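Local coordinates for substrate-binding protein (Synechococcus sp., PDB 6WPN) that probably binds a sugar or oligosaccharide in the periplasm of a marine cyanobacterium, as a solute-binding component of a transport system, at residues V186-D191 / I394-L399; M203-L208 / R222-F227; A215-A220 / Q411-A416. All blocks are in the same frame, centred on the assembly; numbering follows the deposited sequence.

Contact 1: residues V186-D191 / I394-L399; sequences VTVVPD and IIYTQL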
ATOM      1  N   VAL A 186      -0.777  -6.058  13.191  1.00 40.62           N
ATOM      2  CA  VAL A 186      -0.631  -6.461  11.797  1.00 41.81           C
ATOM      3  C   VAL A 186      -1.667  -7.541  11.519  1.00 43.15           C
ATOM      4  O   VAL A 186      -1.654  -8.601  12.155  1.00 39.22           O
ATOM      5  CB  VAL A 186       0.790  -6.950  11.484  1.00 52.28           C
ATOM      6  CG1 VAL A 186       0.891  -7.383  10.033  1.00 48.13           C
ATOM      7  CG2 VAL A 186       1.803  -5.855  11.791  1.00 52.67           C
ATOM      8  N   THR A 187      -2.567  -7.266  10.580  1.00 39.30           N
ATOM      9  CA  THR A 187      -3.673  -8.168  10.317  1.00 42.33           C
ATOM     10  C   THR A 187      -3.204  -9.398   9.546  1.00 50.30           C
ATOM     11  O   THR A 187      -2.271  -9.341   8.738  1.00 51.12           O
ATOM     12  CB  THR A 187      -4.784  -7.458   9.540  1.00 39.93           C
ATOM     13  OG1 THR A 187      -5.913  -8.331   9.420  1.00 39.58           O
ATOM     14  CG2 THR A 187      -4.307  -7.058   8.142  1.00 37.54           C
ATOM     15  N   VAL A 188      -3.858 -10.523   9.818  1.00 48.86           N
ATOM     16  CA  VAL A 188      -3.629 -11.766   9.097  1.00 44.88           C
ATOM     17  C   VAL A 188      -4.923 -12.247   8.429  1.00 49.99           C
ATOM     18  O   VAL A 188      -5.071 -13.420   8.099  1.00 57.91           O
ATOM     19  CB  VAL A 188      -2.995 -12.825  10.029  1.00 51.49           C
ATOM     20  CG1 VAL A 188      -3.963 -13.276  11.095  1.00 58.50           C
ATOM     21  CG2 VAL A 188      -2.423 -14.012   9.258  1.00 52.40           C
ATOM     22  N   VAL A 189      -5.863 -11.327   8.222  1.00 49.55           N
ATOM     23  CA  VAL A 189      -7.080 -11.589   7.457  1.00 50.85           C
ATOM     24  C   VAL A 189      -6.647 -11.730   6.003  1.00 58.95           C
ATOM     25  O   VAL A 189      -6.071 -10.785   5.442  1.00 57.45           O
ATOM     26  CB  VAL A 189      -8.125 -10.481   7.657  1.00 44.53           C
ATOM     27  CG1 VAL A 189      -9.270 -10.632   6.665  1.00 39.08           C
ATOM     28  CG2 VAL A 189      -8.650 -10.515   9.083  1.00 36.77           C
ATOM     29  N   PRO A 190      -6.906 -12.879   5.363  1.00 66.79           N
ATOM     30  CA  PRO A 190      -6.230 -13.198   4.087  1.00 70.01           C
ATOM     31  C   PRO A 190      -6.181 -12.093   3.043  1.00 80.58           C
ATOM     32  O   PRO A 190      -5.091 -11.761   2.562  1.00 88.73           O
ATOM     33  CB  PRO A 190      -7.032 -14.404   3.585  1.00 68.32           C
ATOM     34  CG  PRO A 190      -7.478 -15.085   4.830  1.00 74.00           C
ATOM     35  CD  PRO A 190      -7.753 -13.988   5.833  1.00 72.36           C
ATOM     36  N   ASP A 191      -7.317 -11.507   2.678  1.00 90.82           N
ATOM     37  CA  ASP A 191      -7.297 -10.502   1.622  1.00 98.96           C
ATOM     38  C   ASP A 191      -7.545  -9.099   2.157  1.00 87.94           C
ATOM     39  O   ASP A 191      -8.365  -8.352   1.615  1.00 83.52           O
ATOM     40  CB  ASP A 191      -8.272 -10.861   0.505  1.00122.92           C
ATOM     41  CG  ASP A 191      -7.659 -11.833  -0.497  1.00140.39           C
ATOM     42  OD1 ASP A 191      -6.409 -11.930  -0.533  1.00142.07           O
ATOM     43  OD2 ASP A 191      -8.410 -12.485  -1.252  1.00149.02           O
ATOM     44  N   ILE A 394      -3.267 -17.988   1.058  1.00 47.43           N
ATOM     45  CA  ILE A 394      -2.810 -19.284   1.553  1.00 45.63           C
ATOM     46  C   ILE A 394      -1.892 -19.102   2.755  1.00 48.29           C
ATOM     47  O   ILE A 394      -2.000 -19.822   3.755  1.00 49.19           O
ATOM     48  CB  ILE A 394      -2.129 -20.081   0.424  1.00 53.19           C
ATOM     49  CG1 ILE A 394      -3.153 -20.478  -0.645  1.00 49.00           C
ATOM     50  CG2 ILE A 394      -1.426 -21.309   0.974  1.00 53.67           C
ATOM     51  CD1 ILE A 394      -2.574 -21.302  -1.754  1.00 51.30           C
ATOM     52  N   ILE A 395      -0.969 -18.146   2.675  1.00 43.62           N
ATOM     53  CA  ILE A 395      -0.031 -17.936   3.772  1.00 49.17           C
ATOM     54  C   ILE A 395      -0.763 -17.421   5.007  1.00 49.30           C
ATOM     55  O   ILE A 395      -0.581 -17.940   6.114  1.00 41.36           O
ATOM     56  CB  ILE A 395       1.096 -16.983   3.337  1.00 45.55           C
ATOM     57  CG1 ILE A 395       1.942 -17.633   2.238  1.00 48.52           C
ATOM     58  CG2 ILE A 395       1.955 -16.593   4.535  1.00 41.32           C
ATOM     59  CD1 ILE A 395       3.041 -16.740   1.706  1.00 43.80           C
ATOM     60  N   TYR A 396      -1.629 -16.417   4.831  1.00 39.98           N
ATOM     61  CA  TYR A 396      -2.358 -15.869   5.973  1.00 48.41           C
ATOM     62  C   TYR A 396      -3.230 -16.930   6.642  1.00 44.42           C
ATOM     63  O   TYR A 396      -3.340 -16.965   7.874  1.00 38.95           O
ATOM     64  CB  TYR A 396      -3.220 -14.679   5.544  1.00 42.94           C
ATOM     65  CG  TYR A 396      -2.466 -13.390   5.275  1.00 39.01           C
ATOM     66  CD1 TYR A 396      -1.105 -13.393   5.002  1.00 40.05           C
ATOM     67  CD2 TYR A 396      -3.120 -12.166   5.331  1.00 41.91           C
ATOM     68  CE1 TYR A 396      -0.424 -12.219   4.756  1.00 38.76           C
ATOM     69  CE2 TYR A 396      -2.450 -10.982   5.095  1.00 38.48           C
ATOM     70  CZ  TYR A 396      -1.101 -11.012   4.809  1.00 46.55           C
ATOM     71  OH  TYR A 396      -0.428  -9.833   4.573  1.00 47.91           O
ATOM     72  N   THR A 397      -3.864 -17.798   5.846  1.00 40.92           N
ATOM     73  CA  THR A 397      -4.727 -18.837   6.406  1.00 41.96           C
ATOM     74  C   THR A 397      -3.929 -19.834   7.234  1.00 49.10           C
ATOM     75  O   THR A 397      -4.340 -20.201   8.342  1.00 52.12           O
ATOM     76  CB  THR A 397      -5.483 -19.562   5.293  1.00 47.11           C
ATOM     77  OG1 THR A 397      -6.373 -18.646   4.641  1.00 55.80           O
ATOM     78  CG2 THR A 397      -6.277 -20.732   5.862  1.00 44.93           C
ATOM     79  N   GLN A 398      -2.803 -20.313   6.701  1.00 51.84           N
ATOM     80  CA  GLN A 398      -1.993 -21.279   7.439  1.00 57.78           C
ATOM     81  C   GLN A 398      -1.354 -20.638   8.666  1.00 47.55           C
ATOM     82  O   GLN A 398      -1.308 -21.248   9.740  1.00 44.36           O
ATOM     83  CB  GLN A 398      -0.925 -21.885   6.527  1.00 52.51           C
ATOM     84  CG  GLN A 398      -1.481 -22.746   5.400  1.00 55.98           C
ATOM     85  CD  GLN A 398      -2.501 -23.765   5.883  1.00 57.94           C
ATOM     86  OE1 GLN A 398      -2.305 -24.429   6.904  1.00 60.03           O
ATOM     87  NE2 GLN A 398      -3.595 -23.901   5.142  1.00 54.48           N
ATOM     88  N   LEU A 399      -0.862 -19.406   8.530  1.00 50.82           N
ATOM     89  CA  LEU A 399      -0.300 -18.719   9.687  1.00 50.92           C
ATOM     90  C   LEU A 399      -1.359 -18.546  10.765  1.00 52.01           C
ATOM     91  O   LEU A 399      -1.074 -18.691  11.960  1.00 42.13           O
ATOM     92  CB  LEU A 399       0.269 -17.364   9.269  1.00 39.33           C
ATOM     93  CG  LEU A 399       0.864 -16.498  10.383  1.00 43.97           C
ATOM     94  CD1 LEU A 399       1.988 -17.231  11.090  1.00 39.42           C
ATOM     95  CD2 LEU A 399       1.366 -15.181   9.829  1.00 42.50           C
TER
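Tyr396 leans its ring from helix 388-403 against the loop 186-191, and the loop meets it with backbone carbonyls more than with side chains. The ring presents its CD2 edge: Val189 O lies near the ring plane, 3.3 Å from Tyr396 CD2, where the slightly positive ring hydrogens suit a carbonyl oxygen. Pro190 O comes obliquely to the same atom, at 3.4 Å, and takes its hydrogen bond from Gln392 NE2. With CG of Tyr396 anti to its own carbonyl carbon (chi1 -75°), the ring is carried past the loop, and its hydroxyl ends beside the start of helix 195-202, hydrogen-bonded to Leu197 N and Ser193 O. Tyrosine suits this place because the ring's C-H edge can lie against backbone carbonyl oxygens while the hydroxyl is satisfied at the far end. A phenylalanine here would probably keep the edge packing but leave Leu197 N and Ser193 O without their hydroxyl partner.

On the side toward the C-terminal end of the helix, Val188 sends CG2 against the helix backbone, 3.4 Å from Tyr396 O and 4.0 Å from Leu399 CD2. This methyl, anti to the backbone N of Val188, reaches Tyr396 and Leu399, three residues apart on the helix. Pro190 and Thr397 meet at a slant, Pro190 CG lying 3.7 Å from Thr397 OG1, while that hydroxyl bonds back to Ser393 O within the helix. The loop is itself braced: Thr187 OG1 accepts from Val189 N at 3.2 Å and also bonds with Gln244 O. The arrangement is an ST turn packed on a helix, tying the loop between helices 168-179 and 195-202 to helix 388-403, late in the chain of this solute-binding protein.

Contact 2: residues M203-L208 / R222-F227; sequences MGVSLL and RKAFAF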
HETATM    1  N   MSE A 203      11.827  -9.427   6.039  1.00 55.00           N
HETATM    2  CA  MSE A 203      12.529 -10.390   6.908  1.00 54.03           C
HETATM    3  C   MSE A 203      13.437 -11.303   6.083  1.00 61.19           C
HETATM    4  O   MSE A 203      13.923 -12.276   6.628  1.00 72.20           O
HETATM    5  CB  MSE A 203      11.520 -11.154   7.748  1.00 54.49           C
HETATM    6  CG  MSE A 203      10.862 -10.284   8.741  1.00 73.16           C
HETATM    7 SE   MSE A 203       9.556 -11.288   9.683  1.00 90.02          SE
HETATM    8  CE  MSE A 203      10.659 -12.407  10.763  1.00113.55           C
ATOM      9  N   GLY A 204      13.664 -10.968   4.821  1.00 54.41           N
ATOM     10  CA  GLY A 204      14.526 -11.758   3.963  1.00 50.89           C
ATOM     11  C   GLY A 204      13.889 -12.980   3.339  1.00 55.28           C
ATOM     12  O   GLY A 204      14.607 -13.801   2.755  1.00 52.56           O
ATOM     13  N   VAL A 205      12.574 -13.131   3.441  1.00 58.60           N
ATOM     14  CA  VAL A 205      11.894 -14.302   2.896  1.00 65.17           C
ATOM     15  C   VAL A 205      11.721 -14.140   1.391  1.00 70.97           C
ATOM     16  O   VAL A 205      11.313 -13.078   0.908  1.00 77.87           O
ATOM     17  CB  VAL A 205      10.536 -14.512   3.584  1.00 59.38           C
ATOM     18  CG1 VAL A 205       9.798 -15.700   2.968  1.00 59.00           C
ATOM     19  CG2 VAL A 205      10.724 -14.699   5.083  1.00 51.20           C
ATOM     20  N   SER A 206      12.027 -15.200   0.648  1.00 69.11           N
ATOM     21  CA  SER A 206      11.762 -15.269  -0.782  1.00 67.95           C
ATOM     22  C   SER A 206      10.445 -16.004  -0.987  1.00 65.24           C
ATOM     23  O   SER A 206      10.294 -17.146  -0.540  1.00 66.44           O
ATOM     24  CB  SER A 206      12.902 -15.977  -1.512  1.00 83.07           C
ATOM     25  OG  SER A 206      12.614 -16.111  -2.893  1.00101.18           O
ATOM     26  N   LEU A 207       9.492 -15.353  -1.654  1.00 70.16           N
ATOM     27  CA  LEU A 207       8.156 -15.928  -1.787  1.00 66.16           C
ATOM     28  C   LEU A 207       8.048 -16.880  -2.976  1.00 66.20           C
ATOM     29  O   LEU A 207       7.647 -18.037  -2.809  1.00 61.03           O
ATOM     30  CB  LEU A 207       7.112 -14.810  -1.911  1.00 56.52           C
ATOM     31  CG  LEU A 207       6.962 -13.836  -0.740  1.00 50.55           C
ATOM     32  CD1 LEU A 207       5.920 -12.775  -1.065  1.00 47.83           C
ATOM     33  CD2 LEU A 207       6.611 -14.561   0.552  1.00 42.65           C
ATOM     34  N   LEU A 208       8.413 -16.419  -4.174  1.00 71.22           N
ATOM     35  CA  LEU A 208       8.283 -17.199  -5.396  1.00 70.47           C
ATOM     36  C   LEU A 208       9.610 -17.242  -6.136  1.00 74.73           C
ATOM     37  O   LEU A 208      10.389 -16.286  -6.102  1.00 72.97           O
ATOM     38  CB  LEU A 208       7.220 -16.605  -6.332  1.00 75.32           C
ATOM     39  CG  LEU A 208       5.816 -16.360  -5.779  1.00 80.19           C
ATOM     40  CD1 LEU A 208       4.934 -15.723  -6.842  1.00 80.97           C
ATOM     41  CD2 LEU A 208       5.208 -17.660  -5.281  1.00 83.11           C
ATOM     42  N   ARG A 222      10.604 -20.026   7.598  1.00 57.25           N
ATOM     43  CA  ARG A 222      10.269 -20.666   8.865  1.00 63.17           C
ATOM     44  C   ARG A 222      10.497 -19.713  10.030  1.00 69.45           C
ATOM     45  O   ARG A 222       9.708 -19.677  10.982  1.00 70.21           O
ATOM     46  CB  ARG A 222      11.096 -21.939   9.043  1.00 59.92           C
ATOM     47  CG  ARG A 222      10.827 -23.000   7.990  1.00 57.55           C
ATOM     48  CD  ARG A 222      11.521 -24.307   8.326  1.00 62.95           C
ATOM     49  NE  ARG A 222      12.963 -24.250   8.100  1.00 79.57           N
ATOM     50  CZ  ARG A 222      13.551 -24.493   6.931  1.00 79.36           C
ATOM     51  NH1 ARG A 222      12.821 -24.805   5.868  1.00 68.37           N
ATOM     52  NH2 ARG A 222      14.871 -24.420   6.823  1.00 83.82           N
ATOM     53  N   LYS A 223      11.565 -18.919   9.961  1.00 62.31           N
ATOM     54  CA  LYS A 223      11.819 -17.923  10.994  1.00 65.45           C
ATOM     55  C   LYS A 223      10.715 -16.873  11.014  1.00 62.72           C
ATOM     56  O   LYS A 223      10.275 -16.442  12.087  1.00 57.55           O
ATOM     57  CB  LYS A 223      13.196 -17.298  10.767  1.00 72.22           C
ATOM     58  CG  LYS A 223      13.624 -16.247  11.771  1.00 76.27           C
ATOM     59  CD  LYS A 223      15.036 -15.771  11.443  1.00 75.65           C
ATOM     60  CE  LYS A 223      15.409 -14.502  12.187  1.00 69.27           C
ATOM     61  NZ  LYS A 223      16.786 -14.046  11.823  1.00 71.85           N
ATOM     62  N   ALA A 224      10.239 -16.467   9.834  1.00 59.17           N
ATOM     63  CA  ALA A 224       9.176 -15.471   9.757  1.00 44.93           C
ATOM     64  C   ALA A 224       7.854 -16.022  10.277  1.00 42.80           C
ATOM     65  O   ALA A 224       7.108 -15.311  10.961  1.00 47.14           O
ATOM     66  CB  ALA A 224       9.024 -14.978   8.320  1.00 52.64           C
ATOM     67  N   PHE A 225       7.524 -17.270   9.927  1.00 47.38           N
ATOM     68  CA  PHE A 225       6.315 -17.896  10.459  1.00 52.02           C
ATOM     69  C   PHE A 225       6.370 -18.002  11.977  1.00 43.49           C
ATOM     70  O   PHE A 225       5.393 -17.694  12.670  1.00 51.45           O
ATOM     71  CB  PHE A 225       6.114 -19.285   9.845  1.00 56.13           C
ATOM     72  CG  PHE A 225       5.202 -19.300   8.647  1.00 51.51           C
ATOM     73  CD1 PHE A 225       5.655 -18.901   7.401  1.00 58.53           C
ATOM     74  CD2 PHE A 225       3.885 -19.714   8.774  1.00 46.97           C
ATOM     75  CE1 PHE A 225       4.808 -18.920   6.300  1.00 59.97           C
ATOM     76  CE2 PHE A 225       3.037 -19.728   7.682  1.00 46.48           C
ATOM     77  CZ  PHE A 225       3.501 -19.332   6.445  1.00 49.87           C
ATOM     78  N   ALA A 226       7.505 -18.451  12.511  1.00 46.39           N
ATOM     79  CA  ALA A 226       7.655 -18.563  13.959  1.00 46.18           C
ATOM     80  C   ALA A 226       7.585 -17.197  14.628  1.00 48.22           C
ATOM     81  O   ALA A 226       7.063 -17.070  15.742  1.00 44.31           O
ATOM     82  CB  ALA A 226       8.971 -19.260  14.296  1.00 45.78           C
ATOM     83  N   PHE A 227       8.119 -16.169  13.968  1.00 41.49           N
ATOM     84  CA  PHE A 227       8.074 -14.818  14.513  1.00 40.02           C
ATOM     85  C   PHE A 227       6.645 -14.408  14.839  1.00 46.47           C
ATOM     86  O   PHE A 227       6.335 -14.023  15.973  1.00 48.25           O
ATOM     87  CB  PHE A 227       8.707 -13.843  13.513  1.00 45.50           C
ATOM     88  CG  PHE A 227       8.689 -12.399  13.952  1.00 44.12           C
ATOM     89  CD1 PHE A 227       7.646 -11.562  13.582  1.00 43.19           C
ATOM     90  CD2 PHE A 227       9.729 -11.873  14.707  1.00 49.34           C
ATOM     91  CE1 PHE A 227       7.628 -10.232  13.970  1.00 49.28           C
ATOM     92  CE2 PHE A 227       9.723 -10.541  15.096  1.00 46.66           C
ATOM     93  CZ  PHE A 227       8.669  -9.718  14.728  1.00 47.15           C
TER
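Met203, a selenomethionine, lays its terminal methyl on helix 219-233 in the angle between two residues: CE is 3.5 Å from Ala224 CA and 3.7 Å from Phe227 CB. Ala224 lets the methyl come down onto the helix backbone, since no longer side chain stands in the way. The chain of Met203 bends at its last torsion (chi3 72°), turning CE toward the helix. SE lies 4.7 Å from the centroid of the Phe227 ring, 26° off the ring normal, an oblique Met-aromatic contact.

Ala224 also meets Val205, whose CG2 stands 3.7 Å from Ala224 CB; the small methyl thus has Met203 and Val205 both resting on it. Phe200 of helix 195-202 touches both Val205 and Ala224, and its ring meets that of Phe225, the planes about 75° apart.

What places Met203 and Val205 is the turn between them. Gly204 has a positive phi, a conformation easily taken by glycine, and the backbone bonds Val205 N to Phe200 O and Gly204 N to Val201 O close the end of helix 195-202. This is a Schellman motif with Gly204 as its C-prime residue, and the residues flanking that glycine pack the helix end against helix 219-233.

Contact 3: residues A215-A220 / Q411-A416; sequences AFNTPA and QAVLEA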
ATOM      1  N   ALA A 215       8.756 -20.702  -2.777  1.00 66.53           N
ATOM      2  CA  ALA A 215      10.157 -20.553  -2.405  1.00 64.14           C
ATOM      3  C   ALA A 215      10.361 -20.179  -0.942  1.00 68.06           C
ATOM      4  O   ALA A 215      11.505 -19.934  -0.537  1.00 66.23           O
ATOM      5  CB  ALA A 215      10.832 -19.511  -3.302  1.00 65.71           C
ATOM      6  N   PHE A 216       9.301 -20.140  -0.134  1.00 62.09           N
ATOM      7  CA  PHE A 216       9.399 -19.626   1.227  1.00 59.07           C
ATOM      8  C   PHE A 216       9.652 -20.705   2.272  1.00 60.05           C
ATOM      9  O   PHE A 216       9.776 -20.375   3.456  1.00 67.54           O
ATOM     10  CB  PHE A 216       8.130 -18.852   1.604  1.00 51.57           C
ATOM     11  CG  PHE A 216       6.862 -19.625   1.389  1.00 53.84           C
ATOM     12  CD1 PHE A 216       6.393 -20.495   2.360  1.00 59.17           C
ATOM     13  CD2 PHE A 216       6.131 -19.471   0.225  1.00 52.09           C
ATOM     14  CE1 PHE A 216       5.227 -21.209   2.165  1.00 61.27           C
ATOM     15  CE2 PHE A 216       4.961 -20.178   0.026  1.00 56.63           C
ATOM     16  CZ  PHE A 216       4.510 -21.049   1.000  1.00 55.85           C
ATOM     17  N   ASN A 217       9.703 -21.980   1.886  1.00 59.67           N
ATOM     18  CA  ASN A 217      10.039 -23.044   2.833  1.00 68.88           C
ATOM     19  C   ASN A 217      11.560 -23.079   3.003  1.00 72.17           C
ATOM     20  O   ASN A 217      12.257 -24.009   2.596  1.00 80.97           O
ATOM     21  CB  ASN A 217       9.482 -24.381   2.364  1.00 70.01           C
ATOM     22  CG  ASN A 217       9.614 -25.468   3.414  1.00 78.59           C
ATOM     23  OD1 ASN A 217       9.922 -25.195   4.575  1.00 86.72           O
ATOM     24  ND2 ASN A 217       9.371 -26.707   3.012  1.00 83.61           N
ATOM     25  N   THR A 218      12.064 -22.036   3.639  1.00 72.98           N
ATOM     26  CA  THR A 218      13.484 -21.762   3.798  1.00 72.70           C
ATOM     27  C   THR A 218      13.725 -21.399   5.252  1.00 66.89           C
ATOM     28  O   THR A 218      12.777 -21.298   6.039  1.00 65.96           O
ATOM     29  CB  THR A 218      13.909 -20.618   2.855  1.00 72.13           C
ATOM     30  OG1 THR A 218      13.056 -19.480   3.047  1.00 71.50           O
ATOM     31  CG2 THR A 218      13.844 -21.068   1.397  1.00 71.12           C
ATOM     32  N   PRO A 219      14.985 -21.224   5.666  1.00 76.76           N
ATOM     33  CA  PRO A 219      15.223 -20.726   7.029  1.00 75.63           C
ATOM     34  C   PRO A 219      14.597 -19.376   7.280  1.00 74.65           C
ATOM     35  O   PRO A 219      14.131 -19.120   8.397  1.00 76.49           O
ATOM     36  CB  PRO A 219      16.753 -20.650   7.110  1.00 78.83           C
ATOM     37  CG  PRO A 219      17.156 -20.437   5.725  1.00 87.85           C
ATOM     38  CD  PRO A 219      16.261 -21.378   4.955  1.00 82.42           C
ATOM     39  N   ALA A 220      14.565 -18.505   6.268  1.00 72.00           N
ATOM     40  CA  ALA A 220      13.941 -17.197   6.432  1.00 60.14           C
ATOM     41  C   ALA A 220      12.436 -17.325   6.616  1.00 60.12           C
ATOM     42  O   ALA A 220      11.853 -16.684   7.498  1.00 58.33           O
ATOM     43  CB  ALA A 220      14.265 -16.309   5.231  1.00 53.75           C
ATOM     44  N   GLN A 411       4.392 -26.629  10.573  1.00 60.30           N
ATOM     45  CA  GLN A 411       3.250 -27.278   9.945  1.00 60.25           C
ATOM     46  C   GLN A 411       2.516 -26.302   9.034  1.00 55.33           C
ATOM     47  O   GLN A 411       2.070 -26.672   7.945  1.00 54.81           O
ATOM     48  CB  GLN A 411       2.312 -27.813  11.027  1.00 74.29           C
ATOM     49  CG  GLN A 411       1.296 -28.827  10.557  1.00 91.35           C
ATOM     50  CD  GLN A 411       1.935 -30.159  10.227  1.00103.84           C
ATOM     51  OE1 GLN A 411       3.027 -30.470  10.710  1.00110.26           O
ATOM     52  NE2 GLN A 411       1.251 -30.964   9.417  1.00104.11           N
ATOM     53  N   ALA A 412       2.406 -25.040   9.455  1.00 58.00           N
ATOM     54  CA  ALA A 412       1.798 -24.027   8.596  1.00 60.48           C
ATOM     55  C   ALA A 412       2.624 -23.804   7.336  1.00 56.62           C
ATOM     56  O   ALA A 412       2.076 -23.695   6.233  1.00 52.66           O
ATOM     57  CB  ALA A 412       1.626 -22.717   9.368  1.00 46.99           C
ATOM     58  N   VAL A 413       3.949 -23.733   7.489  1.00 65.62           N
ATOM     59  CA  VAL A 413       4.841 -23.540   6.347  1.00 60.73           C
ATOM     60  C   VAL A 413       4.644 -24.649   5.326  1.00 60.82           C
ATOM     61  O   VAL A 413       4.509 -24.394   4.124  1.00 64.61           O
ATOM     62  CB  VAL A 413       6.304 -23.474   6.819  1.00 61.98           C
ATOM     63  CG1 VAL A 413       7.238 -23.334   5.631  1.00 59.70           C
ATOM     64  CG2 VAL A 413       6.487 -22.325   7.795  1.00 60.64           C
ATOM     65  N   LEU A 414       4.636 -25.898   5.791  1.00 55.87           N
ATOM     66  CA  LEU A 414       4.494 -27.017   4.867  1.00 65.60           C
ATOM     67  C   LEU A 414       3.137 -26.989   4.179  1.00 65.32           C
ATOM     68  O   LEU A 414       3.048 -27.188   2.961  1.00 64.41           O
ATOM     69  CB  LEU A 414       4.689 -28.340   5.604  1.00 64.18           C
ATOM     70  CG  LEU A 414       4.746 -29.506   4.625  1.00 85.61           C
ATOM     71  CD1 LEU A 414       6.045 -29.444   3.826  1.00 96.03           C
ATOM     72  CD2 LEU A 414       4.575 -30.848   5.324  1.00 85.90           C
ATOM     73  N   GLU A 415       2.069 -26.731   4.939  1.00 65.45           N
ATOM     74  CA  GLU A 415       0.740 -26.676   4.341  1.00 65.12           C
ATOM     75  C   GLU A 415       0.648 -25.552   3.321  1.00 58.52           C
ATOM     76  O   GLU A 415       0.095 -25.737   2.232  1.00 68.61           O
ATOM     77  CB  GLU A 415      -0.322 -26.491   5.427  1.00 66.16           C
ATOM     78  CG  GLU A 415      -0.464 -27.659   6.397  1.00 72.24           C
ATOM     79  CD  GLU A 415      -1.205 -28.838   5.803  1.00 87.64           C
ATOM     80  OE1 GLU A 415      -1.755 -28.697   4.690  1.00 93.35           O
ATOM     81  OE2 GLU A 415      -1.232 -29.909   6.448  1.00 97.06           O
ATOM     82  N   ALA A 416       1.204 -24.384   3.646  1.00 53.14           N
ATOM     83  CA  ALA A 416       1.203 -23.281   2.689  1.00 56.09           C
ATOM     84  C   ALA A 416       2.010 -23.629   1.444  1.00 60.80           C
ATOM     85  O   ALA A 416       1.570 -23.372   0.317  1.00 64.10           O
ATOM     86  CB  ALA A 416       1.743 -22.012   3.347  1.00 49.65           C
TER
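Phe216 and Ala416 make the main apolar contact, the ring pointing its far edge at helix 409-427. Phe216 CZ is 3.8 Å from Ala416 CB and 3.6 Å from Ala416 C, which lies in the ring plane at that edge. The small side chain of Ala416 lets the ring edge come close to the helix backbone. The ring gets there with CG set between the backbone N and the carbonyl carbon (chi1 53°), and Val205 and Leu391 also touch it.

Val413 supplies the second apolar surface. Its CG1 approaches the amide of Asn217 at a slant, 3.4 Å from Asn217 OD1, and lies 4.4 Å from Phe216 CD1. Being branched at CB, valine can offer one methyl to the loop.

Val413 O lies near the ring plane, 3.8 Å from Phe216 CE1, at most a weak electrostatic contact. The hydrogen bonds of the Asn217 amide go to residues beyond the two segments: OD1 with Arg222 NH1 and, weakly, ND2 with Glu417 OE1. Asn217 is also the centre of an inverse gamma turn, just before Thr218 at the N-cap of helix 219-233.

Close packing therefore joins 215-220 to 411-416, while the amide of Asn217 spans the two helices by pairing with an arginine from one and, weakly, a glutamate from the other; these opposite charges would probably polarise it.

How the contacts relate
The three contacts form one patch of helices and loops on the same side of the chain's centre. The centres of contacts 2 and 3 are about 8 Å apart, and contact 1 lies about 14 Å from each. Phe225 on helix 219-233 is the common neighbour: its CZ packs 3.7 Å from Ile395 CG2 of contact 1, and its CG 3.4 Å from Val413 CG2 of contact 3. Contacts 2 and 3 are also joined by a probable backbone hydrogen bond, Leu207 O to Ala215 N at 2.9 Å. Helices 388-403 and 409-427, consecutive in the chain, bring contacts 1 and 3 together where Gln398 packs against Ala412, Glu415 and Ala416.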